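Local atomic coordinates of adhesion and penetration protein autotransporter (PDB entry 3SYJ), a protein that promotes adherence, aggregation and host-cell invasion by Haemophilus influenzae, and is probably also a serine protease. Residues M137-R151 against N185-G197. Sequence-based numbering, arbitrary orientation.
Sequences MNGSTYSDRTKYPER and NQRGAGNGYSYLG
In the S6 peptidase domain, a type II beta turn, Gly190 to Tyr193, closes the hairpin of strands 186-190 and 193-196 and meets Met137-Gly139, which leads into the 3-10 segment 139-142. Two backbone bonds flank the bridged pair Asn138 and Asn191 as in an antiparallel, non-hydrogen-bonded pair. Gly192 N gives to Met137 O (2.6 Å) nearly head-on to the carbonyl, whereas Gly139 N reaches Gly190 O (2.6 Å) from 34° off the carbonyl plane. Gly139 fits tightly: Ala189 CB lies 3.5 Å from Gly139 C, and Gly139 CA makes a CA-H...O contact with Tyr193 O.

Farther along, one water joins the segments, giving to Gly139 O (2.8 Å) and bonding to Ser194 OG. The same water lies 2.6 Å from Gln186 NE2. Gln186 extends its CG anti to the backbone N (chi1 177°), then bends at the next bond to bring NE2 beside Ser143 OG and, near the guanidinium plane, to the edge of Arg151. The two planes stand 75° apart. Gln186 NE2 and Arg151 NH2, both donors, approach to 2.8 Å, which makes the modelled amide orientation doubtful. Leu196 CD2 sits over the centre of one guanidinium face, 3.9 Å from Arg151 CZ, so an apolar methyl covers the flat of the charged group.

Arg151 also touches Met222 and Ile224 of strand 221-226, and its NE makes a weak bond to Tyr206 OH. Strand 193-196 pairs with 249-253, and 186-190 is outermost in this antiparallel sheet, consistent with the chymotrypsin-like fold; the contact joins the loop leading into strand 151-155 to the hairpin at that edge.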
ATOM      1  N   MET A 137     -52.471 -40.978  33.870  1.00 25.10           N
ATOM      2  CA  MET A 137     -53.485 -40.353  34.714  1.00 29.80           C
ATOM      3  C   MET A 137     -53.152 -40.445  36.210  1.00 33.84           C
ATOM      4  O   MET A 137     -53.849 -39.871  37.051  1.00 31.05           O
ATOM      5  CB  MET A 137     -54.868 -40.940  34.433  1.00 32.09           C
ATOM      6  CG  MET A 137     -55.304 -40.838  32.978  1.00 36.88           C
ATOM      7  SD  MET A 137     -55.446 -39.142  32.378  1.00 35.07           S
ATOM      8  CE  MET A 137     -56.560 -38.442  33.580  1.00 21.80           C
ATOM      9  N   ASN A 138     -52.078 -41.152  36.542  1.00 30.26           N
ATOM     10  CA  ASN A 138     -51.626 -41.202  37.923  1.00 34.13           C
ATOM     11  C   ASN A 138     -50.732 -40.009  38.274  1.00 30.87           C
ATOM     12  O   ASN A 138     -49.592 -39.916  37.815  1.00 31.33           O
ATOM     13  CB  ASN A 138     -50.911 -42.520  38.215  1.00 36.06           C
ATOM     14  CG  ASN A 138     -50.362 -42.584  39.638  1.00 49.02           C
ATOM     15  OD1 ASN A 138     -50.978 -42.076  40.591  1.00 36.59           O
ATOM     16  ND2 ASN A 138     -49.193 -43.208  39.787  1.00 50.95           N
ATOM     17  N   GLY A 139     -51.258 -39.104  39.092  1.00 26.41           N
ATOM     18  CA  GLY A 139     -50.530 -37.919  39.501  1.00 28.35           C
ATOM     19  C   GLY A 139     -49.139 -38.176  40.055  1.00 29.82           C
ATOM     20  O   GLY A 139     -48.229 -37.373  39.851  1.00 33.03           O
ATOM     21  N   SER A 140     -48.963 -39.293  40.753  1.00 28.92           N
ATOM     22  CA  SER A 140     -47.667 -39.633  41.337  1.00 30.53           C
ATOM     23  C   SER A 140     -46.550 -39.768  40.295  1.00 32.40           C
ATOM     24  O   SER A 140     -45.371 -39.592  40.614  1.00 33.04           O
ATOM     25  CB  SER A 140     -47.773 -40.914  42.167  1.00 34.52           C
ATOM     26  OG  SER A 140     -48.733 -40.765  43.203  1.00 35.54           O
ATOM     27  N   THR A 141     -46.925 -40.078  39.056  1.00 29.95           N
ATOM     28  CA  THR A 141     -45.967 -40.251  37.961  1.00 28.35           C
ATOM     29  C   THR A 141     -45.013 -39.076  37.825  1.00 25.78           C
ATOM     30  O   THR A 141     -43.839 -39.246  37.506  1.00 27.96           O
ATOM     31  CB  THR A 141     -46.698 -40.376  36.607  1.00 30.17           C
ATOM     32  OG1 THR A 141     -47.525 -41.542  36.615  1.00 41.64           O
ATOM     33  CG2 THR A 141     -45.700 -40.457  35.445  1.00 32.67           C
ATOM     34  N   TYR A 142     -45.537 -37.882  38.070  1.00 24.80           N
ATOM     35  CA  TYR A 142     -44.860 -36.646  37.703  1.00 27.26           C
ATOM     36  C   TYR A 142     -44.025 -36.048  38.828  1.00 31.12           C
ATOM     37  O   TYR A 142     -43.392 -35.007  38.649  1.00 30.38           O
ATOM     38  CB  TYR A 142     -45.894 -35.649  37.173  1.00 23.35           C
ATOM     39  CG  TYR A 142     -46.707 -36.260  36.054  1.00 27.04           C
ATOM     40  CD1 TYR A 142     -46.160 -36.422  34.783  1.00 23.24           C
ATOM     41  CD2 TYR A 142     -48.005 -36.717  36.272  1.00 24.85           C
ATOM     42  CE1 TYR A 142     -46.887 -36.999  33.757  1.00 21.75           C
ATOM     43  CE2 TYR A 142     -48.739 -37.298  35.250  1.00 19.51           C
ATOM     44  CZ  TYR A 142     -48.170 -37.436  33.997  1.00 20.73           C
ATOM     45  OH  TYR A 142     -48.876 -38.008  32.972  1.00 22.88           O
ATOM     46  N   SER A 143     -44.012 -36.726  39.974  1.00 33.02           N
ATOM     47  CA  SER A 143     -43.260 -36.269  41.143  1.00 32.46           C
ATOM     48  C   SER A 143     -41.750 -36.436  40.974  1.00 26.83           C
ATOM     49  O   SER A 143     -40.971 -35.713  41.587  1.00 27.04           O
ATOM     50  CB  SER A 143     -43.729 -37.015  42.389  1.00 26.41           C
ATOM     51  OG  SER A 143     -45.092 -36.735  42.644  1.00 32.62           O
ATOM     52  N   ASP A 144     -41.342 -37.393  40.148  1.00 24.41           N
ATOM     53  CA  ASP A 144     -39.925 -37.609  39.869  1.00 28.34           C
ATOM     54  C   ASP A 144     -39.352 -36.375  39.196  1.00 28.35           C
ATOM     55  O   ASP A 144     -39.668 -36.095  38.039  1.00 29.57           O
ATOM     56  CB  ASP A 144     -39.744 -38.840  38.968  1.00 31.08           C
ATOM     57  CG  ASP A 144     -38.284 -39.112  38.613  1.00 32.46           C
ATOM     58  OD1 ASP A 144     -37.402 -38.288  38.935  1.00 31.19           O
ATOM     59  OD2 ASP A 144     -38.018 -40.169  38.001  1.00 44.96           O
ATOM     60  N   ARG A 145     -38.498 -35.648  39.912  1.00 25.66           N
ATOM     61  CA  ARG A 145     -37.958 -34.393  39.404  1.00 23.50           C
ATOM     62  C   ARG A 145     -36.680 -34.546  38.584  1.00 27.89           C
ATOM     63  O   ARG A 145     -36.125 -33.559  38.100  1.00 26.34           O
ATOM     64  CB  ARG A 145     -37.748 -33.399  40.543  1.00 25.15           C
ATOM     65  CG  ARG A 145     -39.047 -32.771  41.034  1.00 31.02           C
ATOM     66  CD  ARG A 145     -38.938 -32.344  42.488  1.00 30.06           C
ATOM     67  NE  ARG A 145     -37.727 -31.571  42.714  1.00 36.06           N
ATOM     68  CZ  ARG A 145     -37.002 -31.636  43.825  1.00 44.74           C
ATOM     69  NH1 ARG A 145     -35.913 -30.891  43.943  1.00 41.42           N
ATOM     70  NH2 ARG A 145     -37.361 -32.452  44.810  1.00 37.07           N
ATOM     71  N   THR A 146     -36.204 -35.775  38.436  1.00 27.90           N
ATOM     72  CA  THR A 146     -35.113 -36.041  37.509  1.00 27.37           C
ATOM     73  C   THR A 146     -35.704 -36.150  36.112  1.00 23.80           C
ATOM     74  O   THR A 146     -35.207 -35.554  35.162  1.00 26.55           O
ATOM     75  CB  THR A 146     -34.381 -37.344  37.852  1.00 30.22           C
ATOM     76  OG1 THR A 146     -33.710 -37.198  39.109  1.00 38.15           O
ATOM     77  CG2 THR A 146     -33.354 -37.666  36.784  1.00 28.51           C
ATOM     78  N   LYS A 147     -36.790 -36.904  36.006  1.00 25.41           N
ATOM     79  CA  LYS A 147     -37.519 -37.041  34.752  1.00 29.28           C
ATOM     80  C   LYS A 147     -38.282 -35.756  34.418  1.00 28.52           C
ATOM     81  O   LYS A 147     -38.359 -35.351  33.255  1.00 27.09           O
ATOM     82  CB  LYS A 147     -38.477 -38.234  34.834  1.00 31.16           C
ATOM     83  CG  LYS A 147     -39.257 -38.546  33.555  1.00 37.76           C
ATOM     84  CD  LYS A 147     -40.173 -39.753  33.781  1.00 38.48           C
ATOM     85  CE  LYS A 147     -41.087 -40.041  32.594  1.00 38.40           C
ATOM     86  NZ  LYS A 147     -42.135 -41.057  32.945  1.00 34.79           N
ATOM     87  N   TYR A 148     -38.835 -35.118  35.449  1.00 23.65           N
ATOM     88  CA  TYR A 148     -39.632 -33.904  35.295  1.00 22.37           C
ATOM     89  C   TYR A 148     -39.075 -32.776  36.160  1.00 21.10           C
ATOM     90  O   TYR A 148     -39.608 -32.499  37.236  1.00 21.35           O
ATOM     91  CB  TYR A 148     -41.069 -34.180  35.722  1.00 22.76           C
ATOM     92  CG  TYR A 148     -41.773 -35.224  34.886  1.00 25.97           C
ATOM     93  CD1 TYR A 148     -42.132 -34.965  33.570  1.00 22.01           C
ATOM     94  CD2 TYR A 148     -42.092 -36.462  35.417  1.00 31.71           C
ATOM     95  CE1 TYR A 148     -42.784 -35.914  32.808  1.00 25.62           C
ATOM     96  CE2 TYR A 148     -42.745 -37.421  34.665  1.00 29.33           C
ATOM     97  CZ  TYR A 148     -43.089 -37.143  33.364  1.00 30.95           C
ATOM     98  OH  TYR A 148     -43.738 -38.103  32.622  1.00 31.88           O
ATOM     99  N   PRO A 149     -37.999 -32.127  35.697  1.00 16.54           N
ATOM    100  CA  PRO A 149     -37.260 -31.136  36.490  1.00 16.21           C
ATOM    101  C   PRO A 149     -37.935 -29.775  36.575  1.00 20.80           C
ATOM    102  O   PRO A 149     -37.788 -29.096  37.590  1.00 21.32           O
ATOM    103  CB  PRO A 149     -35.944 -30.991  35.731  1.00 17.11           C
ATOM    104  CG  PRO A 149     -36.248 -31.393  34.349  1.00 17.80           C
ATOM    105  CD  PRO A 149     -37.346 -32.411  34.408  1.00 17.75           C
ATOM    106  N   GLU A 150     -38.643 -29.379  35.523  1.00 17.68           N
ATOM    107  CA  GLU A 150     -39.290 -28.074  35.488  1.00 16.25           C
ATOM    108  C   GLU A 150     -40.810 -28.196  35.398  1.00 16.96           C
ATOM    109  O   GLU A 150     -41.340 -29.138  34.801  1.00 19.94           O
ATOM    110  CB  GLU A 150     -38.739 -27.246  34.328  1.00 14.71           C
ATOM    111  CG  GLU A 150     -37.216 -27.157  34.305  1.00 14.76           C
ATOM    112  CD  GLU A 150     -36.654 -26.081  35.216  1.00 19.79           C
ATOM    113  OE1 GLU A 150     -37.438 -25.449  35.958  1.00 23.31           O
ATOM    114  OE2 GLU A 150     -35.424 -25.854  35.184  1.00 18.35           O
ATOM    115  N   ARG A 151     -41.507 -27.250  36.014  1.00 16.57           N
ATOM    116  CA  ARG A 151     -42.963 -27.225  35.992  1.00 16.19           C
ATOM    117  C   ARG A 151     -43.413 -25.770  36.087  1.00 19.15           C
ATOM    118  O   ARG A 151     -42.890 -25.021  36.912  1.00 20.40           O
ATOM    119  CB  ARG A 151     -43.543 -28.045  37.154  1.00 14.48           C
ATOM    120  CG  ARG A 151     -44.651 -28.988  36.717  1.00 20.94           C
ATOM    121  CD  ARG A 151     -45.675 -29.284  37.797  1.00 17.13           C
ATOM    122  NE  ARG A 151     -45.346 -30.428  38.638  1.00 25.29           N
ATOM    123  CZ  ARG A 151     -46.138 -31.485  38.832  1.00 22.93           C
ATOM    124  NH1 ARG A 151     -47.314 -31.572  38.235  1.00 18.22           N
ATOM    125  NH2 ARG A 151     -45.751 -32.460  39.637  1.00 28.32           N
ATOM    126  N   ASN A 185     -44.485 -26.318  44.996  1.00 21.23           N
ATOM    127  CA  ASN A 185     -43.959 -27.661  45.212  1.00 20.49           C
ATOM    128  C   ASN A 185     -45.029 -28.733  45.114  1.00 20.09           C
ATOM    129  O   ASN A 185     -46.215 -28.470  45.322  1.00 17.79           O
ATOM    130  CB  ASN A 185     -43.315 -27.758  46.590  1.00 24.50           C
ATOM    131  CG  ASN A 185     -42.083 -26.895  46.721  1.00 25.86           C
ATOM    132  OD1 ASN A 185     -41.393 -26.615  45.744  1.00 24.49           O
ATOM    133  ND2 ASN A 185     -41.789 -26.480  47.941  1.00 33.95           N
ATOM    134  N   GLN A 186     -44.580 -29.949  44.817  1.00 22.51           N
ATOM    135  CA  GLN A 186     -45.436 -31.124  44.765  1.00 24.02           C
ATOM    136  C   GLN A 186     -46.038 -31.416  46.137  1.00 26.20           C
ATOM    137  O   GLN A 186     -45.323 -31.509  47.133  1.00 27.62           O
ATOM    138  CB  GLN A 186     -44.629 -32.324  44.272  1.00 27.33           C
ATOM    139  CG  GLN A 186     -45.400 -33.625  44.235  1.00 32.47           C
ATOM    140  CD  GLN A 186     -46.525 -33.617  43.215  1.00 33.85           C
ATOM    141  OE1 GLN A 186     -47.680 -33.367  43.562  1.00 28.53           O
ATOM    142  NE2 GLN A 186     -46.196 -33.894  41.952  1.00 24.58           N
ATOM    143  N   ARG A 187     -47.353 -31.580  46.182  1.00 24.54           N
ATOM    144  CA  ARG A 187     -48.059 -31.628  47.451  1.00 28.45           C
ATOM    145  C   ARG A 187     -49.186 -32.661  47.450  1.00 33.66           C
ATOM    146  O   ARG A 187     -50.286 -32.385  47.933  1.00 39.19           O
ATOM    147  CB  ARG A 187     -48.656 -30.249  47.746  1.00 32.38           C
ATOM    148  CG  ARG A 187     -48.737 -29.879  49.209  1.00 35.94           C
ATOM    149  CD  ARG A 187     -47.492 -29.119  49.636  1.00 38.70           C
ATOM    150  NE  ARG A 187     -47.739 -28.068  50.635  1.00 49.88           N
ATOM    151  CZ  ARG A 187     -48.867 -27.364  50.772  1.00 50.53           C
ATOM    152  NH1 ARG A 187     -49.908 -27.567  49.972  1.00 51.48           N
ATOM    153  NH2 ARG A 187     -48.951 -26.437  51.721  1.00 42.53           N
ATOM    154  N   GLY A 188     -48.933 -33.843  46.908  1.00 23.84           N
ATOM    155  CA  GLY A 188     -49.951 -34.877  46.933  1.00 35.30           C
ATOM    156  C   GLY A 188     -50.706 -35.041  45.627  1.00 38.63           C
ATOM    157  O   GLY A 188     -51.207 -34.069  45.044  1.00 34.92           O
ATOM    158  N   ALA A 189     -50.806 -36.286  45.178  1.00 34.09           N
ATOM    159  CA  ALA A 189     -51.386 -36.579  43.879  1.00 33.65           C
ATOM    160  C   ALA A 189     -51.947 -37.995  43.826  1.00 34.78           C
ATOM    161  O   ALA A 189     -51.513 -38.878  44.565  1.00 32.69           O
ATOM    162  CB  ALA A 189     -50.343 -36.376  42.792  1.00 28.63           C
ATOM    163  N   GLY A 190     -52.919 -38.201  42.945  1.00 32.70           N
ATOM    164  CA  GLY A 190     -53.551 -39.497  42.805  1.00 33.58           C
ATOM    165  C   GLY A 190     -54.076 -39.713  41.400  1.00 37.00           C
ATOM    166  O   GLY A 190     -53.538 -39.166  40.439  1.00 30.15           O
ATOM    167  N   ASN A 191     -55.131 -40.512  41.282  1.00 37.24           N
ATOM    168  CA  ASN A 191     -55.698 -40.833  39.983  1.00 32.45           C
ATOM    169  C   ASN A 191     -56.471 -39.654  39.409  1.00 31.82           C
ATOM    170  O   ASN A 191     -57.562 -39.326  39.876  1.00 29.64           O
ATOM    171  CB  ASN A 191     -56.591 -42.073  40.081  1.00 35.77           C
ATOM    172  CG  ASN A 191     -56.809 -42.747  38.728  1.00 51.30           C
ATOM    173  OD1 ASN A 191     -57.911 -43.216  38.425  1.00 54.16           O
ATOM    174  ND2 ASN A 191     -55.759 -42.797  37.910  1.00 40.02           N
ATOM    175  N   GLY A 192     -55.890 -39.016  38.400  1.00 32.22           N
ATOM    176  CA  GLY A 192     -56.556 -37.941  37.685  1.00 29.60           C
ATOM    177  C   GLY A 192     -56.303 -36.542  38.212  1.00 26.48           C
ATOM    178  O   GLY A 192     -56.912 -35.579  37.738  1.00 27.24           O
ATOM    179  N   TYR A 193     -55.404 -36.411  39.183  1.00 26.86           N
ATOM    180  CA  TYR A 193     -55.212 -35.120  39.836  1.00 27.95           C
ATOM    181  C   TYR A 193     -53.828 -34.923  40.446  1.00 27.72           C
ATOM    182  O   TYR A 193     -53.068 -35.866  40.642  1.00 26.32           O
ATOM    183  CB  TYR A 193     -56.268 -34.922  40.923  1.00 27.67           C
ATOM    184  CG  TYR A 193     -56.018 -35.768  42.160  1.00 36.91           C
ATOM    185  CD1 TYR A 193     -55.222 -35.297  43.199  1.00 31.18           C
ATOM    186  CD2 TYR A 193     -56.574 -37.037  42.285  1.00 33.45           C
ATOM    187  CE1 TYR A 193     -54.989 -36.062  44.328  1.00 34.79           C
ATOM    188  CE2 TYR A 193     -56.345 -37.813  43.413  1.00 32.67           C
ATOM    189  CZ  TYR A 193     -55.550 -37.320  44.430  1.00 38.72           C
ATOM    190  OH  TYR A 193     -55.318 -38.086  45.550  1.00 33.75           O
ATOM    191  N   SER A 194     -53.519 -33.670  40.745  1.00 25.79           N
ATOM    192  CA  SER A 194     -52.305 -33.322  41.455  1.00 24.76           C
ATOM    193  C   SER A 194     -52.544 -32.008  42.203  1.00 27.18           C
ATOM    194  O   SER A 194     -53.247 -31.120  41.714  1.00 23.53           O
ATOM    195  CB  SER A 194     -51.132 -33.200  40.481  1.00 25.17           C
ATOM    196  OG  SER A 194     -49.896 -33.069  41.167  1.00 23.83           O
ATOM    197  N   TYR A 195     -51.992 -31.910  43.408  1.00 28.49           N
ATOM    198  CA  TYR A 195     -52.035 -30.673  44.177  1.00 25.78           C
ATOM    199  C   TYR A 195     -50.634 -30.070  44.245  1.00 25.55           C
ATOM    200  O   TYR A 195     -49.655 -30.774  44.495  1.00 24.71           O
ATOM    201  CB  TYR A 195     -52.560 -30.927  45.596  1.00 27.81           C
ATOM    202  CG  TYR A 195     -54.060 -31.105  45.694  1.00 24.58           C
ATOM    203  CD1 TYR A 195     -54.913 -30.015  45.627  1.00 26.51           C
ATOM    204  CD2 TYR A 195     -54.620 -32.362  45.871  1.00 24.89           C
ATOM    205  CE1 TYR A 195     -56.286 -30.171  45.722  1.00 25.92           C
ATOM    206  CE2 TYR A 195     -55.991 -32.531  45.966  1.00 23.18           C
ATOM    207  CZ  TYR A 195     -56.822 -31.432  45.891  1.00 31.49           C
ATOM    208  OH  TYR A 195     -58.193 -31.588  45.988  1.00 29.98           O
ATOM    209  N   LEU A 196     -50.542 -28.768  44.014  1.00 21.46           N
ATOM    210  CA  LEU A 196     -49.282 -28.060  44.158  1.00 20.53           C
ATOM    211  C   LEU A 196     -49.509 -26.869  45.074  1.00 23.97           C
ATOM    212  O   LEU A 196     -50.519 -26.167  44.967  1.00 23.42           O
ATOM    213  CB  LEU A 196     -48.755 -27.601  42.797  1.00 19.15           C
ATOM    214  CG  LEU A 196     -48.727 -28.631  41.664  1.00 22.24           C
ATOM    215  CD1 LEU A 196     -48.319 -27.978  40.345  1.00 18.45           C
ATOM    216  CD2 LEU A 196     -47.806 -29.818  41.993  1.00 20.97           C
ATOM    217  N   GLY A 197     -48.573 -26.639  45.982  1.00 24.10           N
ATOM    218  CA  GLY A 197     -48.765 -25.616  46.990  1.00 24.20           C
ATOM    219  C   GLY A 197     -47.525 -25.371  47.812  1.00 22.58           C
ATOM    220  O   GLY A 197     -46.598 -26.172  47.821  1.00 20.68           O
TER
HETATM  221  O   HOH W   1     -48.084 -34.596  40.231  1.00 23.84           O